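PDB 1WC2: endoglucanase from Mytilus edulis, which hydrolyses internal beta-1,4-glucosidic linkages in cellulose, lichenin and cereal beta-D-glucans, acts on soluble carboxymethylcellulose and also has expansin activity. Local coordinates for residues A[23-27]-A[37-41]; A[40-44]-A[172-176]; A[48-54]-A[97-103]; A[75-79]-A[89-93]. All coordinates share one frame; numbering follows the deposited sequence.

Contact 1: A[23-27]-A[37-41]; sequences HDSHK and GDAQF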
# COMPACT_ATOMS: atom_id res chain seq x y z
N HIS A 23 7.79 4.34 7.65
CA HIS A 23 7.57 5.76 7.81
C HIS A 23 8.39 6.53 6.81
O HIS A 23 9.61 6.34 6.72
CB HIS A 23 7.95 6.24 9.21
CG HIS A 23 7.93 7.73 9.33
ND1 HIS A 23 6.84 8.49 8.96
CD2 HIS A 23 8.88 8.62 9.70
CE1 HIS A 23 7.11 9.77 9.13
NE2 HIS A 23 8.34 9.87 9.57
N ASP A 24 7.73 7.38 6.04
CA ASP A 24 8.40 8.28 5.12
C ASP A 24 7.71 9.64 5.20
O ASP A 24 6.49 9.70 5.04
CB ASP A 24 8.32 7.67 3.70
CG ASP A 24 9.14 8.43 2.70
OD1 ASP A 24 8.82 9.60 2.46
OD2 ASP A 24 10.12 7.92 2.10
N SER A 25 8.50 10.71 5.44
CA SER A 25 8.00 12.09 5.57
C SER A 25 8.21 12.96 4.32
O SER A 25 7.86 14.14 4.32
CB SER A 25 8.67 12.79 6.76
OG SER A 25 10.07 12.87 6.58
N HIS A 26 8.76 12.39 3.25
CA HIS A 26 8.94 13.14 2.01
C HIS A 26 7.61 13.29 1.26
O HIS A 26 6.71 12.46 1.41
CB HIS A 26 9.97 12.44 1.13
CG HIS A 26 11.32 12.36 1.77
ND1 HIS A 26 11.85 11.20 2.29
CD2 HIS A 26 12.24 13.32 1.98
CE1 HIS A 26 13.06 11.46 2.77
NE2 HIS A 26 13.31 12.74 2.61
N LYS A 27 7.50 14.32 0.42
CA LYS A 27 6.28 14.57 -0.34
C LYS A 27 5.78 13.31 -1.06
O LYS A 27 4.58 13.00 -1.02
CB LYS A 27 6.48 15.71 -1.35
CG LYS A 27 5.21 16.05 -2.12
CD LYS A 27 5.24 17.45 -2.72
CE LYS A 27 6.32 17.61 -3.77
NZ LYS A 27 6.28 18.97 -4.41
N GLY A 37 8.85 22.51 -2.94
CA GLY A 37 9.43 21.82 -1.80
C GLY A 37 9.19 20.31 -1.84
O GLY A 37 8.61 19.76 -2.78
N ASP A 38 9.65 19.66 -0.78
CA ASP A 38 9.61 18.20 -0.64
C ASP A 38 8.84 17.78 0.62
O ASP A 38 9.09 16.70 1.15
CB ASP A 38 11.04 17.65 -0.62
CG ASP A 38 11.10 16.15 -0.73
OD1 ASP A 38 10.35 15.56 -1.55
OD2 ASP A 38 11.90 15.51 -0.03
N ALA A 39 7.92 18.63 1.06
CA ALA A 39 7.08 18.35 2.22
C ALA A 39 5.71 17.79 1.83
O ALA A 39 5.19 18.07 0.75
CB ALA A 39 6.88 19.62 3.05
N GLN A 40 5.13 17.02 2.74
CA GLN A 40 3.76 16.55 2.61
C GLN A 40 2.74 17.63 3.01
O GLN A 40 3.08 18.63 3.67
CB GLN A 40 3.56 15.33 3.50
CG GLN A 40 4.41 14.15 3.09
CD GLN A 40 4.38 13.00 4.08
OE1 GLN A 40 3.84 13.13 5.18
NE2 GLN A 40 4.95 11.87 3.69
N PHE A 41 1.48 17.40 2.63
CA PHE A 41 0.36 18.16 3.20
C PHE A 41 0.21 17.77 4.67
O PHE A 41 0.90 16.86 5.16
CB PHE A 41 -0.94 17.87 2.44
CG PHE A 41 -0.96 18.42 1.04
CD1 PHE A 41 -1.19 17.60 -0.05
CD2 PHE A 41 -0.74 19.78 0.82
CE1 PHE A 41 -1.20 18.12 -1.32
CE2 PHE A 41 -0.75 20.29 -0.46
CZ PHE A 41 -0.97 19.46 -1.52
O HOH W 1 4.07 10.30 6.59
O HOH W 2 6.71 16.42 5.23
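Q40 joins 37-41 to 23-27 through its side-chain amide, whose NE2 gives one hydrogen bond to each of two backbone carbonyls. The bond from NE2 to H26 O is 2.9 Å long and that to D24 O is 3.0 Å; in both, the nitrogen lies off the plane of the carbonyl it meets. CG stands anti to the carbonyl carbon of Q40 (chi1 -63°) and the chain runs on extended, which carries the amide across to the 23-27 part of the same loop. A leucine here has no amide, which would probably leave D24 O and H26 O without their shared donor and the water between D24 O and OE1 without one of its acceptors.

That water donates both to D24 O and to Q40 OE1, and a second one accepts from Q40 N while donating to S25 O. Backbone and lysine bonds continue the seam: K27 N reaches D38 O at 3.0 Å, and K27 NZ, at the end of a chain bent at chi3, reaches G37 O at 3.0 Å and also bonds P34 O. On the way the aliphatic part of K27 lies against A39 O, CB coming within 3.4 Å of that oxygen.

D38 OD2 lies close to the plane of the H26 ring at its edge, 3.0 Å from CD2. Within 23-27, H26 N bonds D24 OD1 at 2.9 Å. This closes an Asx turn at D24, the residue assigned by similarity as the nucleophile of this family 45 glycoside hydrolase, so the contact lies at the active-site end of the loop and probably helps to set the backbone around D24.

Contact 2: A[40-44]-A[172-176]; sequences QFGWN and MYGQC
The indole of W43 is sandwiched: M172 CE lies over one face, offset toward the rim, while N44 OD1 from its own segment covers the opposite one. M172 CE is 3.8 Å from W43 CD2 and makes a CH-pi contact with the five-membered ring, the sulfur standing farther above the same ring in a Met-aromatic contact. The bend of the methionine at chi3 (72°) turns the methyl group in toward the indole. At the edge of the ring sit two further partners. Q175 OE1 accepts from W43 NE1 at 2.9 Å, the oxygen practically in the ring plane and the bond fairly straight at 158°, and C176 SG is 4.1 Å from W43 CZ2.

These side chains fasten the loop between strands 14-22 and 49-53 to the C-terminal end of helix 170-173, where a type I beta turn runs from Y173 to C176. In the turn Q175 N bonds M172 O at 3.0 Å and C176 N bonds Y173 O at 2.9 Å. A disulfide from C176 to C32 ties the turn to the same loop covalently, and N44 ND2 bonds C32 O.

The same Q175 OE1 that accepts the indole N-H lies over the centre of the F41 ring, on one face of the phenyl. Backbone and aliphatic atoms of Q175 continue along that ring: F41 CZ is 3.3 Å from Q175 O, and F41 CE1 is 3.6 Å from Q175 CB.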
# COMPACT_ATOMS: atom_id res chain seq x y z
N GLN A 40 5.13 17.02 2.74
CA GLN A 40 3.76 16.55 2.61
C GLN A 40 2.74 17.63 3.01
O GLN A 40 3.08 18.63 3.67
CB GLN A 40 3.56 15.33 3.50
CG GLN A 40 4.41 14.15 3.09
CD GLN A 40 4.38 13.00 4.08
OE1 GLN A 40 3.84 13.13 5.18
NE2 GLN A 40 4.95 11.87 3.69
N PHE A 41 1.48 17.40 2.63
CA PHE A 41 0.36 18.16 3.20
C PHE A 41 0.21 17.77 4.67
O PHE A 41 0.90 16.86 5.16
CB PHE A 41 -0.94 17.87 2.44
CG PHE A 41 -0.96 18.42 1.04
CD1 PHE A 41 -1.19 17.60 -0.05
CD2 PHE A 41 -0.74 19.78 0.82
CE1 PHE A 41 -1.20 18.12 -1.32
CE2 PHE A 41 -0.75 20.29 -0.46
CZ PHE A 41 -0.97 19.46 -1.52
N GLY A 42 -0.68 18.45 5.38
CA GLY A 42 -0.91 18.17 6.78
C GLY A 42 -1.59 16.83 7.04
O GLY A 42 -1.41 16.27 8.12
N TRP A 43 -2.35 16.33 6.07
CA TRP A 43 -3.16 15.11 6.23
C TRP A 43 -2.42 13.79 6.03
O TRP A 43 -2.88 12.74 6.49
CB TRP A 43 -4.42 15.15 5.33
CG TRP A 43 -4.22 15.41 3.84
CD1 TRP A 43 -4.34 16.61 3.20
CD2 TRP A 43 -3.94 14.45 2.82
NE1 TRP A 43 -4.13 16.46 1.86
CE2 TRP A 43 -3.87 15.15 1.59
CE3 TRP A 43 -3.71 13.07 2.81
CZ2 TRP A 43 -3.61 14.52 0.39
CZ3 TRP A 43 -3.45 12.44 1.62
CH2 TRP A 43 -3.38 13.17 0.42
N ASN A 44 -1.27 13.82 5.36
CA ASN A 44 -0.67 12.55 4.94
C ASN A 44 -0.22 11.69 6.15
O ASN A 44 -0.38 10.48 6.16
CB ASN A 44 0.58 12.73 4.05
CG ASN A 44 0.39 13.67 2.86
OD1 ASN A 44 -0.15 14.76 2.98
ND2 ASN A 44 0.95 13.28 1.72
N MET A 172 -9.35 15.09 -1.44
CA MET A 172 -8.01 15.22 -0.89
C MET A 172 -6.94 14.88 -1.93
O MET A 172 -5.96 15.62 -2.07
CB MET A 172 -7.85 14.37 0.37
CG MET A 172 -8.65 14.95 1.53
SD MET A 172 -9.02 13.83 2.87
CE MET A 172 -7.62 13.73 3.46
N TYR A 173 -7.13 13.80 -2.68
CA TYR A 173 -6.17 13.47 -3.74
C TYR A 173 -6.09 14.60 -4.79
O TYR A 173 -5.03 14.83 -5.39
CB TYR A 173 -6.47 12.11 -4.40
CG TYR A 173 -5.43 11.82 -5.47
CD1 TYR A 173 -4.09 11.64 -5.13
CD2 TYR A 173 -5.77 11.81 -6.81
CE1 TYR A 173 -3.13 11.44 -6.11
CE2 TYR A 173 -4.80 11.61 -7.80
CZ TYR A 173 -3.48 11.44 -7.43
OH TYR A 173 -2.48 11.27 -8.36
N GLY A 174 -7.19 15.32 -5.01
CA GLY A 174 -7.20 16.46 -5.91
C GLY A 174 -6.22 17.57 -5.58
O GLY A 174 -5.89 18.38 -6.45
N GLN A 175 -5.77 17.63 -4.33
CA GLN A 175 -4.70 18.53 -3.90
C GLN A 175 -3.33 18.16 -4.45
O GLN A 175 -2.43 19.02 -4.50
CB GLN A 175 -4.61 18.55 -2.38
CG GLN A 175 -5.87 19.03 -1.68
CD GLN A 175 -5.78 18.93 -0.18
OE1 GLN A 175 -4.68 18.89 0.38
NE2 GLN A 175 -6.93 18.90 0.49
N CYS A 176 -3.13 16.89 -4.79
CA CYS A 176 -1.83 16.37 -5.20
C CYS A 176 -1.52 16.80 -6.63
O CYS A 176 -2.41 16.84 -7.48
CB CYS A 176 -1.82 14.84 -5.10
SG CYS A 176 -2.26 14.23 -3.43

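Contact 3: A[48-54]-A[97-103]; sequences FVAAASQ and FMITNLC
F48 and F97 meet obliquely at one end of the strand pair, ring planes 60° apart, with F48 CD2 3.6 Å from F97 CE2. The F97 ring also leans on F48 CB, filling the notch where the chain enters strand 49-53.

Next comes V49, whose CB and CG1 fit against the T100 side chain; V49 CG1 lies 3.7 Å from T100 CG2. The two cross at about a right angle, and T100 OG1, set between the backbone N and the carbonyl carbon (chi1 60°), is turned toward V49 CB. The alanines that follow are small enough to let larger neighbours close in. A50 CB meets F97 CB at 4.2 Å. A52 offers its methyl to I99, whose CD1 comes within 3.9 Å, and A51 packs with N101 CB and C103 CB on the face that also bears V49 and S53. Beyond them, L102 CD1 reaches over the start of helix 54-57 to Q54 CA at 3.5 Å, while Q54 NE2 is bonded to K62 O.

Backbone hydrogen bonds of parallel type knit the strands, among them A50 N to M98 O at 2.9 Å and C103 N to A52 O at 2.8 Å. Between A50 and A51 the register slips by one at a beta bulge, where A50 O takes T100 N and, weakly, N101 N. Strand 49-53 also pairs antiparallel with 129-134, which bears D132, the proton donor by similarity. This buried pairing belongs to the double-psi beta barrel of family 45 glycoside hydrolases.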
# COMPACT_ATOMS: atom_id res chain seq x y z
N PHE A 48 -4.47 6.67 6.26
CA PHE A 48 -4.21 5.34 5.70
C PHE A 48 -3.77 5.54 4.24
O PHE A 48 -4.59 5.64 3.32
CB PHE A 48 -5.45 4.45 5.82
CG PHE A 48 -5.74 3.95 7.23
CD1 PHE A 48 -7.04 3.93 7.72
CD2 PHE A 48 -4.72 3.44 8.05
CE1 PHE A 48 -7.33 3.44 9.01
CE2 PHE A 48 -5.01 2.96 9.33
CZ PHE A 48 -6.32 2.95 9.79
N VAL A 49 -2.45 5.64 4.08
CA VAL A 49 -1.80 5.80 2.79
C VAL A 49 -0.69 4.77 2.64
O VAL A 49 -0.20 4.22 3.62
CB VAL A 49 -1.28 7.25 2.57
CG1 VAL A 49 -2.46 8.23 2.53
CG2 VAL A 49 -0.24 7.65 3.62
N ALA A 50 -0.29 4.55 1.39
CA ALA A 50 0.64 3.48 1.06
C ALA A 50 1.58 3.86 -0.07
O ALA A 50 1.27 4.68 -0.93
CB ALA A 50 -0.13 2.23 0.67
N ALA A 51 2.73 3.20 -0.08
CA ALA A 51 3.65 3.18 -1.22
C ALA A 51 3.47 1.84 -1.93
O ALA A 51 3.62 0.78 -1.31
CB ALA A 51 5.09 3.36 -0.75
N ALA A 52 3.14 1.86 -3.22
CA ALA A 52 2.94 0.63 -3.99
C ALA A 52 4.22 0.17 -4.68
O ALA A 52 4.97 0.97 -5.22
CB ALA A 52 1.85 0.84 -5.05
N SER A 53 4.43 -1.14 -4.68
CA SER A 53 5.53 -1.75 -5.40
C SER A 53 5.55 -1.24 -6.86
O SER A 53 4.50 -1.01 -7.48
CB SER A 53 5.44 -3.28 -5.30
OG SER A 53 4.15 -3.78 -5.64
N GLN A 54 6.77 -1.08 -7.40
CA GLN A 54 6.99 -0.34 -8.65
C GLN A 54 6.05 -0.70 -9.80
O GLN A 54 5.45 0.19 -10.40
CB GLN A 54 8.45 -0.51 -9.12
CG GLN A 54 8.73 0.07 -10.53
CD GLN A 54 8.68 1.61 -10.59
OE1 GLN A 54 9.62 2.27 -10.14
NE2 GLN A 54 7.61 2.16 -11.17
N PHE A 97 -6.52 1.91 1.95
CA PHE A 97 -5.33 2.74 1.85
C PHE A 97 -5.28 3.41 0.49
O PHE A 97 -5.46 2.77 -0.54
CB PHE A 97 -4.06 1.89 2.06
CG PHE A 97 -4.00 1.23 3.41
CD1 PHE A 97 -4.72 0.07 3.66
CD2 PHE A 97 -3.25 1.78 4.44
CE1 PHE A 97 -4.71 -0.52 4.92
CE2 PHE A 97 -3.22 1.18 5.70
CZ PHE A 97 -3.96 0.03 5.94
N MET A 98 -5.00 4.71 0.46
CA MET A 98 -4.75 5.42 -0.80
C MET A 98 -3.27 5.32 -1.18
O MET A 98 -2.40 5.60 -0.34
CB MET A 98 -5.13 6.89 -0.69
CG MET A 98 -4.87 7.68 -1.98
SD MET A 98 -5.37 9.42 -1.89
CE MET A 98 -7.18 9.24 -2.06
N ILE A 99 -2.98 4.96 -2.43
CA ILE A 99 -1.61 4.97 -2.93
C ILE A 99 -1.17 6.43 -3.13
O ILE A 99 -1.74 7.15 -3.96
CB ILE A 99 -1.48 4.16 -4.25
CG1 ILE A 99 -1.77 2.67 -3.99
CG2 ILE A 99 -0.11 4.37 -4.88
CD1 ILE A 99 -1.95 1.84 -5.26
N THR A 100 -0.17 6.86 -2.36
CA THR A 100 0.39 8.20 -2.48
C THR A 100 1.87 8.19 -2.83
O THR A 100 2.46 9.26 -3.00
CB THR A 100 0.20 9.02 -1.18
OG1 THR A 100 0.87 8.33 -0.11
CG2 THR A 100 -1.28 9.18 -0.82
N ASN A 101 2.49 7.02 -2.92
CA ASN A 101 3.94 6.96 -3.11
C ASN A 101 4.32 5.65 -3.80
O ASN A 101 3.48 4.76 -4.00
CB ASN A 101 4.62 7.15 -1.73
CG ASN A 101 6.08 7.66 -1.81
OD1 ASN A 101 6.63 7.91 -2.88
ND2 ASN A 101 6.68 7.84 -0.65
N LEU A 102 5.59 5.58 -4.17
CA LEU A 102 6.22 4.43 -4.83
C LEU A 102 7.12 3.68 -3.84
O LEU A 102 7.87 4.31 -3.09
CB LEU A 102 7.08 4.96 -5.98
CG LEU A 102 8.12 4.01 -6.58
CD1 LEU A 102 7.47 2.82 -7.26
CD2 LEU A 102 9.03 4.74 -7.54
N CYS A 103 7.05 2.34 -3.86
CA CYS A 103 8.06 1.46 -3.25
C CYS A 103 8.96 0.96 -4.38
O CYS A 103 8.57 0.05 -5.13
CB CYS A 103 7.41 0.27 -2.52
SG CYS A 103 8.57 -0.95 -1.83

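Contact 4: A[75-79]-A[89-93]; sequences LTTTG and VREGL
Here the outer end of strand 72-78 is laced to the loop that leads into strand 94-100, its antiparallel neighbour in the barrel sheet. T77 is central. Its backbone N bonds L93 O at 2.8 Å, and its carbonyl O receives G92 N at 3.0 Å. The hydroxyl adds two more bonds: OG1 donates to R90 O at 2.7 Å, in the carbonyl plane on a lone pair, and accepts from L93 N at 3.1 Å. With OG1 lodged between the backbone N and the carbonyl carbon (chi1 59°), the oxygen faces the loop, while CG2 lies near L93 CB. A valine in place of T77 has no hydroxyl, which would probably leave R90 O and L93 N without this partner.

V89 CG1 rests on T77 CB at 4.1 Å, beside W145, which also touches T77 and L93. G79 CA approaches V89 O at 3.5 Å; its backbone angles call for glycine, and a beta carbon there would crowd E91 CB. The extended E91 chain lies along T78 O, with CG 3.3 Å from that oxygen, and its carboxylate bonds Y11 OH and forms a salt bridge with K3.

K3 NZ also bonds T78 O, so the lysine probably offsets the closeness of that carbonyl to the carboxylate. One water donates to both T77 O and E91 OE2, and another joins G79 O to V89 N, so the loop is held by direct and water-mediated polar bonds together.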
# COMPACT_ATOMS: atom_id res chain seq x y z
N LEU A 75 -7.68 -3.64 1.95
CA LEU A 75 -6.95 -4.81 2.39
C LEU A 75 -7.75 -5.55 3.44
O LEU A 75 -8.29 -4.92 4.36
CB LEU A 75 -5.60 -4.40 2.98
CG LEU A 75 -4.61 -3.71 2.04
CD1 LEU A 75 -3.31 -3.45 2.78
CD2 LEU A 75 -4.38 -4.54 0.79
N THR A 76 -7.82 -6.88 3.33
CA THR A 76 -8.46 -7.75 4.31
C THR A 76 -7.43 -8.74 4.84
O THR A 76 -6.76 -9.42 4.05
CB THR A 76 -9.64 -8.49 3.66
OG1 THR A 76 -10.60 -7.52 3.19
CG2 THR A 76 -10.37 -9.37 4.68
N THR A 77 -7.29 -8.85 6.16
CA THR A 77 -6.28 -9.75 6.72
C THR A 77 -6.68 -11.21 6.52
O THR A 77 -7.86 -11.57 6.65
CB THR A 77 -6.04 -9.49 8.21
OG1 THR A 77 -7.28 -9.67 8.93
CG2 THR A 77 -5.57 -8.05 8.46
N THR A 78 -5.71 -12.05 6.18
CA THR A 78 -5.93 -13.49 6.09
C THR A 78 -5.81 -14.17 7.46
O THR A 78 -6.28 -15.30 7.62
CB THR A 78 -4.92 -14.16 5.17
OG1 THR A 78 -3.61 -14.01 5.73
CG2 THR A 78 -4.92 -13.55 3.76
N GLY A 79 -5.16 -13.50 8.41
CA GLY A 79 -4.73 -14.11 9.65
C GLY A 79 -3.24 -14.47 9.65
O GLY A 79 -2.68 -14.74 10.72
N VAL A 89 -2.49 -11.77 13.70
CA VAL A 89 -3.61 -10.83 13.67
C VAL A 89 -4.92 -11.59 13.45
O VAL A 89 -4.93 -12.66 12.84
CB VAL A 89 -3.39 -9.79 12.54
CG1 VAL A 89 -3.44 -10.45 11.17
CG2 VAL A 89 -4.40 -8.65 12.63
N ARG A 90 -6.03 -11.04 13.93
CA ARG A 90 -7.35 -11.61 13.64
C ARG A 90 -7.60 -11.61 12.13
O ARG A 90 -7.28 -10.64 11.47
CB ARG A 90 -8.46 -10.84 14.35
CG ARG A 90 -9.82 -11.50 14.21
CD ARG A 90 -10.70 -11.37 15.42
NE ARG A 90 -11.13 -9.99 15.56
CZ ARG A 90 -10.74 -9.14 16.50
NH1 ARG A 90 -9.89 -9.51 17.47
NH2 ARG A 90 -11.21 -7.90 16.49
N GLU A 91 -8.18 -12.69 11.61
CA GLU A 91 -8.57 -12.78 10.20
C GLU A 91 -9.81 -11.93 9.98
O GLU A 91 -10.70 -11.89 10.84
CB GLU A 91 -8.86 -14.23 9.78
CG GLU A 91 -9.36 -14.35 8.34
CD GLU A 91 -9.39 -15.75 7.77
OE1 GLU A 91 -9.21 -16.73 8.52
OE2 GLU A 91 -9.61 -15.86 6.54
N GLY A 92 -9.88 -11.28 8.83
CA GLY A 92 -11.08 -10.58 8.40
C GLY A 92 -11.16 -9.12 8.77
O GLY A 92 -12.19 -8.48 8.50
N LEU A 93 -10.11 -8.57 9.37
CA LEU A 93 -10.02 -7.14 9.61
C LEU A 93 -9.73 -6.45 8.29
O LEU A 93 -9.03 -6.99 7.43
CB LEU A 93 -8.91 -6.82 10.59
CG LEU A 93 -9.02 -7.44 11.99
CD1 LEU A 93 -7.80 -7.09 12.81
CD2 LEU A 93 -10.28 -6.98 12.69
O HOH W 3 -9.65 -13.20 5.16
O HOH W 4 -2.50 -14.87 13.32

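Overall arrangement
Contacts 1 and 2 follow one another along the chain, sharing Q40 and F41, with centres 10 Å apart. Contact 3 lies near the middle of the molecule, its centre about 13 Å from each of them: N101 ND2 is 4.2 Å from D24 OD1 of contact 1, and M98 CE is 3.8 Å from Y173 CB of contact 2. Contact 1 holds D24, the presumed nucleophile, whose side chain is about 8 Å from that of D132, the presumed proton donor; C103 of contact 3 comes within about 4 Å of D132, side chain to side chain. Contact 4 is remote, 29 Å from contact 1 between centres, yet it joins the same sheet as contact 3, where F97 CE1 meets L75 CD1 at 3.9 Å.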